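Local coordinates for protein short chain dehydrogenase (Salmonella typhi, PDB 3G1T) that probably catalyses NAD(P)-dependent oxidation or reduction, as a Rossmann-fold short-chain dehydrogenase, at residues G103-I108 and R205-P210; T152-G157 and G165-S170. All coordinates share one frame; numbering follows the deposited sequence.

Interaction 1 of 2, residues G103-I108 and R205-P210; sequences GLLGEI and RASAFP
Next in the chain to Ala208, which Leu105 and Ile108 touch, Phe209 lays its ring against the guanidinium of Arg205. Phe209 CE2 sits above the centre of the guanidinium, 3.4 Å from its plane, while Arg205 NH2 lies over one ring face, displaced toward the rim. At the edge of the same ring, in its plane, is Arg205 O, which also accepts the helical bond from Phe209 N at 2.9 Å. A salt bridge from Arg205 NE to Glu212 holds the guanidinium further. None of this pair reaches segment 103-108; the contact is made on another side of the short helix 203-208. There Ala208 CB meets two branched side chains, Ile108 CG1 at 4.0 Å and Leu105 CD2 at 4.2 Å. Leu105 carries CG anti to its backbone N (chi1 177°), and its CD2 methyl thereby arrives beside both Ala208 and Ser207, where OG is 4.2 Å from it. Ile108 instead uses its CG1 branch, placed next to its own backbone N. The side chains of Ile108, Ala208 and Phe209 also touch Trp164. Segment 103-108 begins at the Gly of an Asn-Ala-Gly sequence that follows strand 97-99, and segment 205-210 belongs to the region after strand 190-196, which in short-chain dehydrogenases commonly covers the substrate cleft. The contact therefore joins the loop after strand 97-99 to the end of helix 203-208, at the likely mouth of that cleft. A bound magnesium ion lies about 6 Å from the Ser207 side chain. Two apolar contacts and one carbon-to-hydroxyl contact, burying 127 Å² without a hydrogen bond between the segments, are consistent with a light association and probably little directional restraint on how loop and helix meet.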
loop_
_atom_site.group_PDB
_atom_site.type_symbol
_atom_site.label_atom_id
_atom_site.label_comp_id
_atom_site.label_asym_id
_atom_site.label_seq_id
_atom_site.Cartn_x
_atom_site.Cartn_y
_atom_site.Cartn_z
ATOM N N GLY A 103 4.708 10.772 9.082
ATOM C CA GLY A 103 3.902 9.563 8.997
ATOM C C GLY A 103 2.791 9.734 10.011
ATOM O O GLY A 103 2.970 10.460 10.973
ATOM N N LEU A 104 1.678 9.072 9.762
ATOM C CA LEU A 104 0.578 8.992 10.712
ATOM C C LEU A 104 0.473 7.503 11.157
ATOM O O LEU A 104 0.565 6.553 10.347
ATOM C CB LEU A 104 -0.704 9.456 10.066
ATOM C CG LEU A 104 -1.837 10.243 10.734
ATOM C CD1 LEU A 104 -1.326 11.540 11.420
ATOM C CD2 LEU A 104 -2.862 10.591 9.661
ATOM N N LEU A 105 0.354 7.276 12.482
ATOM C CA LEU A 105 0.108 5.911 12.941
ATOM C C LEU A 105 -1.334 5.388 12.733
ATOM O O LEU A 105 -1.566 4.189 12.482
ATOM C CB LEU A 105 0.417 5.876 14.458
ATOM C CG LEU A 105 0.133 4.489 15.076
ATOM C CD1 LEU A 105 1.165 3.551 14.578
ATOM C CD2 LEU A 105 0.255 4.609 16.634
ATOM N N GLY A 106 -2.293 6.294 12.915
ATOM C CA GLY A 106 -3.717 5.964 12.931
ATOM C C GLY A 106 -3.992 5.034 14.120
ATOM O O GLY A 106 -3.354 5.112 15.170
ATOM N N GLU A 107 -4.937 4.125 13.909
ATOM C CA GLU A 107 -5.497 3.344 14.986
ATOM C C GLU A 107 -4.799 2.001 15.134
ATOM O O GLU A 107 -4.544 1.265 14.141
ATOM C CB GLU A 107 -6.978 3.130 14.685
ATOM C CG GLU A 107 -7.688 2.452 15.794
ATOM C CD GLU A 107 -9.170 2.253 15.522
ATOM O OE1 GLU A 107 -9.719 2.831 14.534
ATOM O OE2 GLU A 107 -9.800 1.508 16.335
ATOM N N ILE A 108 -4.468 1.641 16.362
ATOM C CA ILE A 108 -3.969 0.279 16.557
ATOM C C ILE A 108 -5.138 -0.566 17.112
ATOM O O ILE A 108 -5.671 -0.254 18.210
ATOM C CB ILE A 108 -2.730 0.214 17.635
ATOM C CG1 ILE A 108 -1.403 0.892 17.132
ATOM C CG2 ILE A 108 -2.405 -1.250 18.070
ATOM C CD1 ILE A 108 -0.897 0.382 15.723
ATOM N N ARG A 205 5.853 5.520 19.117
ATOM C CA ARG A 205 6.143 4.225 19.671
ATOM C C ARG A 205 5.389 4.091 20.996
ATOM O O ARG A 205 4.754 3.089 21.246
ATOM C CB ARG A 205 7.668 4.101 19.831
ATOM C CG ARG A 205 8.213 2.818 20.448
ATOM C CD ARG A 205 7.944 1.620 19.650
ATOM N NE ARG A 205 8.307 0.396 20.403
ATOM C CZ ARG A 205 8.519 -0.811 19.847
ATOM N NH1 ARG A 205 8.446 -0.918 18.497
ATOM N NH2 ARG A 205 8.787 -1.888 20.615
ATOM N N ALA A 206 5.444 5.128 21.800
ATOM C CA ALA A 206 4.777 5.053 23.102
ATOM C C ALA A 206 3.254 4.939 22.977
ATOM O O ALA A 206 2.574 4.374 23.863
ATOM C CB ALA A 206 5.205 6.256 23.998
ATOM N N SER A 207 2.705 5.479 21.881
ATOM C CA SER A 207 1.257 5.497 21.701
ATOM C C SER A 207 0.831 4.054 21.365
ATOM O O SER A 207 -0.128 3.490 21.918
ATOM C CB SER A 207 0.917 6.459 20.583
ATOM O OG SER A 207 -0.480 6.354 20.328
ATOM N N ALA A 208 1.607 3.428 20.497
ATOM C CA ALA A 208 1.347 2.049 20.131
ATOM C C ALA A 208 1.594 1.066 21.301
ATOM O O ALA A 208 0.899 0.079 21.416
ATOM C CB ALA A 208 2.195 1.658 18.822
ATOM N N PHE A 209 2.627 1.323 22.122
ATOM C CA PHE A 209 3.016 0.381 23.212
ATOM C C PHE A 209 3.026 1.173 24.543
ATOM O O PHE A 209 4.114 1.382 25.147
ATOM C CB PHE A 209 4.415 -0.151 22.993
ATOM C CG PHE A 209 4.554 -0.979 21.765
ATOM C CD1 PHE A 209 4.352 -2.376 21.832
ATOM C CD2 PHE A 209 4.972 -0.411 20.567
ATOM C CE1 PHE A 209 4.481 -3.169 20.710
ATOM C CE2 PHE A 209 5.083 -1.192 19.452
ATOM C CZ PHE A 209 4.850 -2.564 19.509
ATOM N N PRO A 210 1.836 1.484 25.054
ATOM C CA PRO A 210 1.776 2.293 26.330
ATOM C C PRO A 210 2.414 1.670 27.600
ATOM O O PRO A 210 2.872 2.407 28.522
ATOM C CB PRO A 210 0.283 2.600 26.480
ATOM C CG PRO A 210 -0.443 1.500 25.550
ATOM C CD PRO A 210 0.491 1.285 24.452
#

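Interaction 2 of 2, residues T152-G157 and G165-S170; sequences TSSSVG and GAYATS
Val156 O is buried here with no hydrogen-bond partner in the model, turned instead to the methyl of Ala168, 3.4 Å from CB. This sits in the Tyr-x-x-x-Lys region of the short-chain dehydrogenase Rossmann fold: Tyr167 and Lys171 match that motif, and Ser154 holds the position of the family's catalytic serine, consistent with an active site here. Val156 touches both Ala168 and the Tyr167 ring. Its CB is 3.9 Å from Ala168 CB, and its CG2, tucked in among both backbone neighbours of CA, reaches the Tyr167 ring at its edge, near the plane, 3.7 Å from CD2; the two side chains cross at about a right angle. Farther out along the ring, Ser154 CB approaches CE2 obliquely at 3.7 Å. Ser154 has OG anti to its backbone N (chi1 169°), which lets it accept from Val156 N in an ST turn (3.2 Å, 157°); OG lies 5.0 Å from Tyr167 OH. Lys171 NZ donates to Thr152 O, tying the helix to the end of strand 147-152, and Ala168 also packs on Val180 of the second subunit. The tyrosine hydroxyl is bridged by a water, 3.1 Å from Tyr167 OH, which donates to Ser153 O at 2.7 Å.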
loop_
_atom_site.group_PDB
_atom_site.type_symbol
_atom_site.label_atom_id
_atom_site.label_comp_id
_atom_site.label_asym_id
_atom_site.label_seq_id
_atom_site.Cartn_x
_atom_site.Cartn_y
_atom_site.Cartn_z
ATOM N N THR A 152 10.479 6.149 5.037
ATOM C CA THR A 152 10.399 5.474 6.362
ATOM C C THR A 152 9.462 4.278 6.277
ATOM O O THR A 152 8.313 4.388 5.855
ATOM C CB THR A 152 9.916 6.497 7.412
ATOM O OG1 THR A 152 10.823 7.589 7.454
ATOM C CG2 THR A 152 9.887 5.757 8.805
ATOM N N SER A 153 10.013 3.127 6.611
ATOM C CA SER A 153 9.240 1.866 6.696
ATOM C C SER A 153 9.102 1.396 8.162
ATOM O O SER A 153 9.222 2.204 9.141
ATOM C CB SER A 153 9.887 0.765 5.826
ATOM O OG SER A 153 8.928 -0.301 5.651
ATOM N N SER A 154 8.728 0.139 8.298
ATOM C CA SER A 154 8.464 -0.471 9.650
ATOM C C SER A 154 8.615 -1.976 9.514
ATOM O O SER A 154 8.568 -2.485 8.376
ATOM C CB SER A 154 7.059 -0.079 10.196
ATOM O OG SER A 154 6.851 -0.917 11.306
ATOM N N SER A 155 8.875 -2.710 10.609
ATOM C CA SER A 155 8.863 -4.172 10.470
ATOM C C SER A 155 7.498 -4.647 9.947
ATOM O O SER A 155 7.437 -5.598 9.220
ATOM C CB SER A 155 9.270 -4.850 11.774
ATOM O OG SER A 155 8.213 -4.598 12.721
ATOM N N VAL A 156 6.429 -3.914 10.258
ATOM C CA VAL A 156 5.087 -4.301 9.751
ATOM C C VAL A 156 4.819 -3.902 8.323
ATOM O O VAL A 156 3.740 -4.255 7.839
ATOM C CB VAL A 156 3.894 -3.786 10.582
ATOM C CG1 VAL A 156 3.886 -4.518 11.921
ATOM C CG2 VAL A 156 3.884 -2.216 10.760
ATOM N N GLY A 157 5.820 -3.264 7.681
ATOM C CA GLY A 157 5.861 -3.112 6.196
ATOM C C GLY A 157 6.482 -4.234 5.413
ATOM O O GLY A 157 6.451 -4.204 4.187
ATOM N N GLY A 165 -3.274 -2.776 11.098
ATOM C CA GLY A 165 -4.293 -2.085 10.232
ATOM C C GLY A 165 -3.765 -1.158 9.126
ATOM O O GLY A 165 -2.870 -1.601 8.316
ATOM N N ALA A 166 -4.226 0.108 9.128
ATOM C CA ALA A 166 -3.824 1.067 8.103
ATOM C C ALA A 166 -2.319 1.309 8.083
ATOM O O ALA A 166 -1.715 1.444 7.046
ATOM C CB ALA A 166 -4.617 2.382 8.249
ATOM N N TYR A 167 -1.699 1.395 9.236
ATOM C CA TYR A 167 -0.242 1.632 9.283
ATOM C C TYR A 167 0.548 0.568 8.473
ATOM O O TYR A 167 1.372 0.923 7.595
ATOM C CB TYR A 167 0.258 1.600 10.735
ATOM C CG TYR A 167 1.683 2.163 10.846
ATOM C CD1 TYR A 167 1.908 3.552 10.628
ATOM C CD2 TYR A 167 2.799 1.337 11.124
ATOM C CE1 TYR A 167 3.202 4.100 10.745
ATOM C CE2 TYR A 167 4.111 1.907 11.220
ATOM C CZ TYR A 167 4.257 3.259 11.063
ATOM O OH TYR A 167 5.492 3.855 11.123
ATOM N N ALA A 168 0.366 -0.715 8.827
ATOM C CA ALA A 168 1.073 -1.828 8.140
ATOM C C ALA A 168 0.794 -1.782 6.604
ATOM O O ALA A 168 1.742 -1.878 5.812
ATOM C CB ALA A 168 0.611 -3.128 8.647
ATOM N N THR A 169 -0.488 -1.653 6.248
ATOM C CA THR A 169 -0.938 -1.530 4.838
ATOM C C THR A 169 -0.138 -0.418 4.180
ATOM O O THR A 169 0.373 -0.592 3.038
ATOM C CB THR A 169 -2.455 -1.341 4.727
ATOM O OG1 THR A 169 -3.108 -2.430 5.415
ATOM C CG2 THR A 169 -2.957 -1.378 3.210
ATOM N N SER A 170 -0.081 0.744 4.836
ATOM C CA SER A 170 0.615 1.938 4.233
ATOM C C SER A 170 2.129 1.771 4.155
ATOM O O SER A 170 2.773 2.375 3.272
ATOM C CB SER A 170 0.329 3.211 5.047
ATOM O OG SER A 170 1.123 3.244 6.248
HETATM O O HOH W 1 8.506 3.072 11.559
#

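Interaction 2 is a buried contact joining the loop after strand 147-152 to the start of helix 165-185, whereas interaction 1 lies at the surface between a loop and the short helix 203-208. Along the chain, interaction 2 falls within the span that interaction 1 brackets, and their centres are 11 Å apart. They meet where Leu104 O packs 3.3 Å from Tyr167 CD1. Asn126 serves both regions, accepting from Leu104 N and bonding Ser170 OG, and Trp164 touches side chains of each. Interaction 1 is thin and mostly aliphatic; interaction 2 combines close packing with an ST turn and a water bridge, as suits the probable active site.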